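Side-chain contact in putative adenosine kinase (Schistosoma mansoni, PDB 3VAS), which probably phosphorylates adenosine to AMP at the expense of ATP, as a member of the pfkB (ribokinase-like) family of carbohydrate kinases: residues T84-K89 with S354-G359. Residues are numbered along the deposited sequence; the frame is centred on the assembly and turned at random.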
loop_
_atom_site.group_PDB
_atom_site.type_symbol
_atom_site.label_atom_id
_atom_site.label_comp_id
_atom_site.label_asym_id
_atom_site.label_seq_id
_atom_site.Cartn_x
_atom_site.Cartn_y
_atom_site.Cartn_z
ATOM N N THR A 84 -0.770 2.565 2.459
ATOM C CA THR A 84 -1.418 3.596 1.659
ATOM C C THR A 84 -0.703 4.931 1.831
ATOM O O THR A 84 -0.476 5.653 0.860
ATOM C CB THR A 84 -2.905 3.768 2.031
ATOM O OG1 THR A 84 -3.601 2.527 1.852
ATOM C CG2 THR A 84 -3.559 4.848 1.164
ATOM N N LEU A 85 -0.343 5.245 3.072
ATOM C CA LEU A 85 0.330 6.496 3.373
ATOM C C LEU A 85 1.703 6.572 2.694
ATOM O O LEU A 85 2.061 7.613 2.147
ATOM C CB LEU A 85 0.436 6.720 4.891
ATOM C CG LEU A 85 1.189 7.981 5.328
ATOM C CD1 LEU A 85 0.601 9.239 4.676
ATOM C CD2 LEU A 85 1.216 8.124 6.854
ATOM N N ASN A 86 2.453 5.468 2.724
ATOM C CA ASN A 86 3.737 5.390 2.029
ATOM C C ASN A 86 3.597 5.776 0.551
ATOM O O ASN A 86 4.337 6.620 0.040
ATOM C CB ASN A 86 4.337 3.979 2.116
ATOM C CG ASN A 86 4.898 3.642 3.493
ATOM O OD1 ASN A 86 5.075 4.512 4.349
ATOM N ND2 ASN A 86 5.205 2.363 3.698
ATOM N N THR A 87 2.628 5.159 -0.117
ATOM C CA THR A 87 2.394 5.377 -1.539
ATOM C C THR A 87 1.967 6.810 -1.845
ATOM O O THR A 87 2.529 7.463 -2.726
ATOM C CB THR A 87 1.334 4.389 -2.074
ATOM O OG1 THR A 87 1.864 3.059 -2.027
ATOM C CG2 THR A 87 0.949 4.718 -3.508
ATOM N N VAL A 88 0.979 7.301 -1.108
ATOM C CA VAL A 88 0.434 8.629 -1.364
ATOM C C VAL A 88 1.438 9.747 -1.085
ATOM O O VAL A 88 1.537 10.705 -1.848
ATOM C CB VAL A 88 -0.868 8.848 -0.576
ATOM C CG1 VAL A 88 -1.295 10.315 -0.617
ATOM C CG2 VAL A 88 -1.954 7.946 -1.129
ATOM N N LYS A 89 2.204 9.624 -0.008
ATOM C CA LYS A 89 3.166 10.672 0.300
ATOM C C LYS A 89 4.349 10.655 -0.669
ATOM O O LYS A 89 4.956 11.692 -0.928
ATOM C CB LYS A 89 3.617 10.625 1.765
ATOM C CG LYS A 89 4.551 9.490 2.140
ATOM C CD LYS A 89 4.784 9.494 3.656
ATOM C CE LYS A 89 5.928 8.573 4.052
ATOM N NZ LYS A 89 6.168 8.589 5.524
ATOM N N SER A 354 16.807 2.601 4.249
ATOM C CA SER A 354 16.262 1.896 5.407
ATOM C C SER A 354 14.848 2.365 5.748
ATOM O O SER A 354 14.629 3.538 6.062
ATOM C CB SER A 354 17.179 2.076 6.621
ATOM O OG SER A 354 18.523 1.746 6.305
ATOM N N GLY A 355 13.892 1.442 5.696
ATOM C CA GLY A 355 12.492 1.780 5.905
ATOM C C GLY A 355 11.963 2.632 4.767
ATOM O O GLY A 355 12.659 2.857 3.776
ATOM N N PHE A 356 10.732 3.118 4.889
ATOM C CA PHE A 356 10.209 4.001 3.856
ATOM C C PHE A 356 10.698 5.427 4.093
ATOM O O PHE A 356 9.952 6.294 4.555
ATOM C CB PHE A 356 8.685 3.942 3.777
ATOM C CG PHE A 356 8.146 4.324 2.428
ATOM C CD1 PHE A 356 7.994 3.367 1.434
ATOM C CD2 PHE A 356 7.809 5.643 2.144
ATOM C CE1 PHE A 356 7.508 3.713 0.182
ATOM C CE2 PHE A 356 7.322 5.997 0.899
ATOM C CZ PHE A 356 7.172 5.030 -0.087
ATOM N N SER A 357 11.966 5.654 3.777
ATOM C CA SER A 357 12.608 6.938 4.022
ATOM C C SER A 357 12.725 7.736 2.727
ATOM O O SER A 357 13.359 7.286 1.777
ATOM C CB SER A 357 13.997 6.713 4.624
ATOM O OG SER A 357 14.690 7.937 4.797
ATOM N N LEU A 358 12.108 8.914 2.690
ATOM C CA LEU A 358 12.225 9.810 1.536
ATOM C C LEU A 358 13.185 10.953 1.855
ATOM O O LEU A 358 12.878 11.810 2.681
ATOM C CB LEU A 358 10.855 10.383 1.159
ATOM C CG LEU A 358 9.790 9.412 0.643
ATOM C CD1 LEU A 358 8.443 10.113 0.510
ATOM C CD2 LEU A 358 10.227 8.820 -0.688
ATOM N N GLY A 359 14.343 10.963 1.205
ATOM C CA GLY A 359 15.349 11.989 1.443
ATOM C C GLY A 359 15.103 13.263 0.653
ATOM O O GLY A 359 13.968 13.556 0.277
HETATM O O HOH W 1 8.316 7.167 6.334
#
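F356 holds CG roughly anti to its own backbone N (chi1 -155°), and N86 turns its amide back beside its backbone N (chi1 -74°). This brings the amide over the ring, and the two flat groups stack, their planes 2° apart. N86 CG lies 3.5 Å from F356 CG. N86 CB sits over the ring centre, 3.5 Å from the centroid, as a CH-pi contact. The far end of the same ring reaches the helix backbone, where N86 O is 3.2 Å from F356 CE2. K89 runs extended past F356, with CE 4.0 Å from F356 CD2. A water joins the two residues: it accepts from K89 NZ at 2.7 Å and donates to F356 O at 2.6 Å. K89 NZ also forms a salt bridge with D119. L358 adds a looser contact, its CD1 4.1 Å from K89 O. N86 ND2 donates to D320 OD2 and to O3' of adenosine. The phenyl face and these two bonds probably limit rotation of the amide. F356, the centre of an inverse gamma turn, backs a first-shell residue. The contact joins helix 83-95 to the loop after helix 336-351, beside the ribose site of a ribokinase-fold nucleoside kinase.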